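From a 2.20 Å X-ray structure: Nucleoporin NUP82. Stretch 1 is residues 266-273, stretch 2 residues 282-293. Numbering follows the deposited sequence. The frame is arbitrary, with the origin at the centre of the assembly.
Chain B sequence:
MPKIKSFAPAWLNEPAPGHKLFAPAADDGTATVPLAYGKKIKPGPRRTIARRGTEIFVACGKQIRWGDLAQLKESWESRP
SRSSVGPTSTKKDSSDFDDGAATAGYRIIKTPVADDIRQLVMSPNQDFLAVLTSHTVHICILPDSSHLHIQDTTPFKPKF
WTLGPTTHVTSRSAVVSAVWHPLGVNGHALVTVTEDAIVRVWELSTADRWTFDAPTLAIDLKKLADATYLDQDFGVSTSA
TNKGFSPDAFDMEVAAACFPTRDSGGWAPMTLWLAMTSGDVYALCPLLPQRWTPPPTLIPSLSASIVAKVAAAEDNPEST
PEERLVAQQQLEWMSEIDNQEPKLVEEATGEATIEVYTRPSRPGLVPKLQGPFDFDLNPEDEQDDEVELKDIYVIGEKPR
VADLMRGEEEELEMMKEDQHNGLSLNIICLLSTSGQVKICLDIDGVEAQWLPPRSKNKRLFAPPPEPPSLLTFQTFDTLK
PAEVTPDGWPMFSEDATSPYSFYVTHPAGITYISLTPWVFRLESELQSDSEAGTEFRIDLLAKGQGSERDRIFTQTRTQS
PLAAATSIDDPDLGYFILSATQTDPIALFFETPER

Stretch 1, residues 266-273: GWAPMTLW
Stretch 2 282-293: YALCPLLPQRWT

Two segments of one chain meet as a short antiparallel ladder, entered through a compact turn and burying 595 Å² in all. Gly266 opens stretch 1 at phi/psi 56/-142, a positive phi that favours glycine. Trp267 (-83/-6, chi1 m, chi2 103°) points its CA-to-CB bond toward stretch 2; its CB lies 3.6 Å from Cys285 SG, and its CZ3 4.3 Å from Pro286 CB. Ala268 and Pro269 form a 3-10 segment whose side chains stay out of contact, Ala268 directed away and Pro269 sideways. The turn is tied by Met270 N to Trp267 O (2.9 Å), Thr271 N to Ala268 O (3.0 Å) and Thr271 OG1 to Trp267 O (2.7 Å), so one carbonyl accepts both a backbone and a side-chain donor.

Met270 (-113/14, chi m, t, t) has the most covered surface. Its extended side chain runs past Pro286, Met270 SD to Pro286 CB 3.9 Å, and Leu288 (m, t), Met270 CG to Leu288 CD2 3.9 Å, to reach Trp292 (chi1 p, chi2 -65°), Met270 CE to Trp292 CZ3 3.8 Å. Met270 O accepts from Leu287 N at 2.7 Å, nearly linear at 169°; Pro286, which follows a cis peptide bond, brings its CA to 3.4 Å from Met270 O.

Thr271 (-110/117, chi1 m) sits opposite Cys285, CA to CA 4.6 Å, with its own CA 3.3 Å from Leu284 O.

Leu272 (-92/125) and Leu284 (-121/122) form the hydrogen-bonded pair: Leu272 N to Leu284 O is 2.9 Å, Leu284 N to Leu272 O 2.8 Å. Both side chains occupy one face, where Leu272 CD2 packs 3.7 Å from Leu287 CD2; Leu272 and Leu287 are both t, p, whereas Leu284 is m, t.

Trp273 (-104/142, chi1 m, chi2 89°) pairs with Ala283 (-138/142) without hydrogen bonds, on the other face. Ala283 CB lies 4.0 Å from Trp273 CE3 and 3.9 Å from the centroid of the Trp273 six-membered ring, 9° off its normal: a CH-pi contact over the face.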

# COMPACT_ATOMS: atom_id res chain seq x y z
N GLY B 266 18.75 7.09 -0.48
CA GLY B 266 18.39 7.11 0.92
C GLY B 266 17.57 5.91 1.33
O GLY B 266 17.80 4.79 0.87
N TRP B 267 16.60 6.15 2.20
CA TRP B 267 15.77 5.09 2.74
C TRP B 267 14.62 4.70 1.82
O TRP B 267 13.89 3.75 2.10
CB TRP B 267 15.20 5.51 4.10
CG TRP B 267 16.24 5.75 5.14
CD1 TRP B 267 16.69 6.96 5.59
CD2 TRP B 267 16.96 4.75 5.88
NE1 TRP B 267 17.64 6.77 6.56
CE2 TRP B 267 17.83 5.43 6.76
CE3 TRP B 267 16.96 3.35 5.88
CZ2 TRP B 267 18.69 4.76 7.63
CZ3 TRP B 267 17.81 2.69 6.74
CH2 TRP B 267 18.66 3.39 7.60
N ALA B 268 14.46 5.44 0.73
CA ALA B 268 13.31 5.28 -0.17
C ALA B 268 13.10 3.83 -0.64
O ALA B 268 11.98 3.33 -0.58
CB ALA B 268 13.46 6.20 -1.37
N PRO B 269 14.17 3.16 -1.09
CA PRO B 269 13.91 1.81 -1.61
C PRO B 269 13.63 0.76 -0.52
O PRO B 269 13.38 -0.39 -0.87
CB PRO B 269 15.19 1.46 -2.38
CG PRO B 269 16.21 2.51 -2.02
CD PRO B 269 15.60 3.49 -1.07
N MET B 270 13.67 1.15 0.75
CA MET B 270 13.27 0.26 1.85
C MET B 270 12.00 0.75 2.53
O MET B 270 11.67 0.30 3.63
CB MET B 270 14.37 0.16 2.91
CG MET B 270 15.74 -0.13 2.37
SD MET B 270 16.96 -0.12 3.69
CE MET B 270 18.46 -0.08 2.72
N THR B 271 11.31 1.69 1.89
CA THR B 271 10.14 2.30 2.51
C THR B 271 8.87 1.87 1.80
O THR B 271 8.68 2.15 0.62
CB THR B 271 10.23 3.84 2.48
OG1 THR B 271 11.47 4.25 3.08
CG2 THR B 271 9.07 4.46 3.25
N LEU B 272 8.00 1.17 2.53
CA LEU B 272 6.69 0.82 2.02
C LEU B 272 5.69 1.89 2.42
O LEU B 272 5.56 2.23 3.60
CB LEU B 272 6.23 -0.55 2.54
CG LEU B 272 4.87 -1.02 2.04
CD1 LEU B 272 4.90 -1.26 0.53
CD2 LEU B 272 4.42 -2.28 2.78
N TRP B 273 5.01 2.45 1.42
CA TRP B 273 4.00 3.47 1.64
C TRP B 273 2.61 2.86 1.49
O TRP B 273 2.39 2.03 0.62
CB TRP B 273 4.18 4.62 0.64
CG TRP B 273 5.34 5.51 0.94
CD1 TRP B 273 6.63 5.35 0.51
CD2 TRP B 273 5.32 6.71 1.72
NE1 TRP B 273 7.41 6.38 0.97
CE2 TRP B 273 6.63 7.23 1.72
CE3 TRP B 273 4.33 7.40 2.42
CZ2 TRP B 273 6.98 8.40 2.39
CZ3 TRP B 273 4.67 8.56 3.08
CH2 TRP B 273 5.98 9.05 3.07
N TYR B 282 0.38 6.00 5.55
CA TYR B 282 1.36 5.42 6.46
C TYR B 282 2.63 5.05 5.73
O TYR B 282 2.63 4.87 4.51
CB TYR B 282 0.78 4.18 7.15
CG TYR B 282 -0.35 4.45 8.11
CD1 TYR B 282 -1.66 4.50 7.67
CD2 TYR B 282 -0.10 4.63 9.46
CE1 TYR B 282 -2.70 4.74 8.55
CE2 TYR B 282 -1.13 4.87 10.35
CZ TYR B 282 -2.43 4.92 9.89
OH TYR B 282 -3.45 5.16 10.77
N ALA B 283 3.72 4.92 6.47
CA ALA B 283 4.99 4.47 5.91
C ALA B 283 5.67 3.48 6.85
O ALA B 283 5.62 3.63 8.07
CB ALA B 283 5.90 5.66 5.65
N LEU B 284 6.30 2.47 6.26
CA LEU B 284 7.09 1.49 6.99
C LEU B 284 8.53 1.50 6.50
O LEU B 284 8.77 1.26 5.32
CB LEU B 284 6.52 0.08 6.81
CG LEU B 284 5.42 -0.45 7.72
CD1 LEU B 284 5.09 -1.87 7.27
CD2 LEU B 284 5.82 -0.44 9.19
N CYS B 285 9.47 1.75 7.39
CA CYS B 285 10.87 1.83 6.99
C CYS B 285 11.82 1.50 8.15
O CYS B 285 11.66 2.04 9.24
CB CYS B 285 11.18 3.23 6.46
SG CYS B 285 12.91 3.52 6.09
N PRO B 286 12.81 0.63 7.92
CA PRO B 286 13.17 -0.08 6.68
C PRO B 286 12.53 -1.46 6.56
O PRO B 286 12.75 -2.31 7.42
CB PRO B 286 14.69 -0.20 6.80
CG PRO B 286 14.92 -0.36 8.26
CD PRO B 286 13.80 0.35 8.98
N LEU B 287 11.76 -1.67 5.49
CA LEU B 287 11.14 -2.97 5.24
C LEU B 287 11.97 -3.76 4.24
O LEU B 287 12.04 -3.40 3.06
CB LEU B 287 9.71 -2.78 4.72
CG LEU B 287 8.92 -4.07 4.47
CD1 LEU B 287 8.67 -4.82 5.77
CD2 LEU B 287 7.61 -3.77 3.76
N LEU B 288 12.60 -4.83 4.72
CA LEU B 288 13.47 -5.65 3.88
C LEU B 288 13.10 -7.13 3.97
O LEU B 288 12.67 -7.60 5.02
CB LEU B 288 14.93 -5.47 4.30
CG LEU B 288 15.61 -4.15 3.91
CD1 LEU B 288 16.96 -4.04 4.61
CD2 LEU B 288 15.79 -4.05 2.41
N PRO B 289 13.27 -7.87 2.86
CA PRO B 289 13.19 -9.33 2.98
C PRO B 289 14.42 -9.87 3.72
O PRO B 289 15.32 -9.10 4.03
CB PRO B 289 13.16 -9.80 1.52
CG PRO B 289 13.69 -8.67 0.72
CD PRO B 289 13.36 -7.43 1.46
N GLN B 290 14.44 -11.17 4.00
CA GLN B 290 15.54 -11.78 4.74
C GLN B 290 16.88 -11.53 4.06
O GLN B 290 17.91 -11.39 4.72
CB GLN B 290 15.32 -13.28 4.90
CG GLN B 290 14.14 -13.64 5.78
CD GLN B 290 14.00 -15.13 6.00
OE1 GLN B 290 13.83 -15.59 7.13
NE2 GLN B 290 14.06 -15.90 4.92
N ARG B 291 16.85 -11.48 2.73
CA ARG B 291 18.04 -11.21 1.94
C ARG B 291 17.71 -10.15 0.90
O ARG B 291 16.61 -10.13 0.35
CB ARG B 291 18.53 -12.50 1.27
CG ARG B 291 19.33 -13.40 2.20
CD ARG B 291 19.54 -14.78 1.60
NE ARG B 291 18.43 -15.68 1.90
CZ ARG B 291 18.35 -16.44 2.99
NH1 ARG B 291 19.31 -16.42 3.91
NH2 ARG B 291 17.30 -17.23 3.17
N TRP B 292 18.67 -9.27 0.62
CA TRP B 292 18.42 -8.13 -0.25
C TRP B 292 19.67 -7.73 -1.05
O TRP B 292 20.80 -8.01 -0.65
CB TRP B 292 17.92 -6.94 0.57
CG TRP B 292 18.83 -6.53 1.69
CD1 TRP B 292 19.16 -7.26 2.79
CD2 TRP B 292 19.51 -5.28 1.83
NE1 TRP B 292 20.01 -6.55 3.60
CE2 TRP B 292 20.25 -5.33 3.03
CE3 TRP B 292 19.58 -4.12 1.04
CZ2 TRP B 292 21.04 -4.27 3.47
CZ3 TRP B 292 20.37 -3.07 1.48
CH2 TRP B 292 21.08 -3.15 2.68
N THR B 293 19.43 -7.06 -2.17
CA THR B 293 20.49 -6.64 -3.09
C THR B 293 20.43 -5.13 -3.31
O THR B 293 19.53 -4.65 -3.98
CB THR B 293 20.38 -7.35 -4.45
OG1 THR B 293 20.52 -8.77 -4.26
CG2 THR B 293 21.45 -6.86 -5.42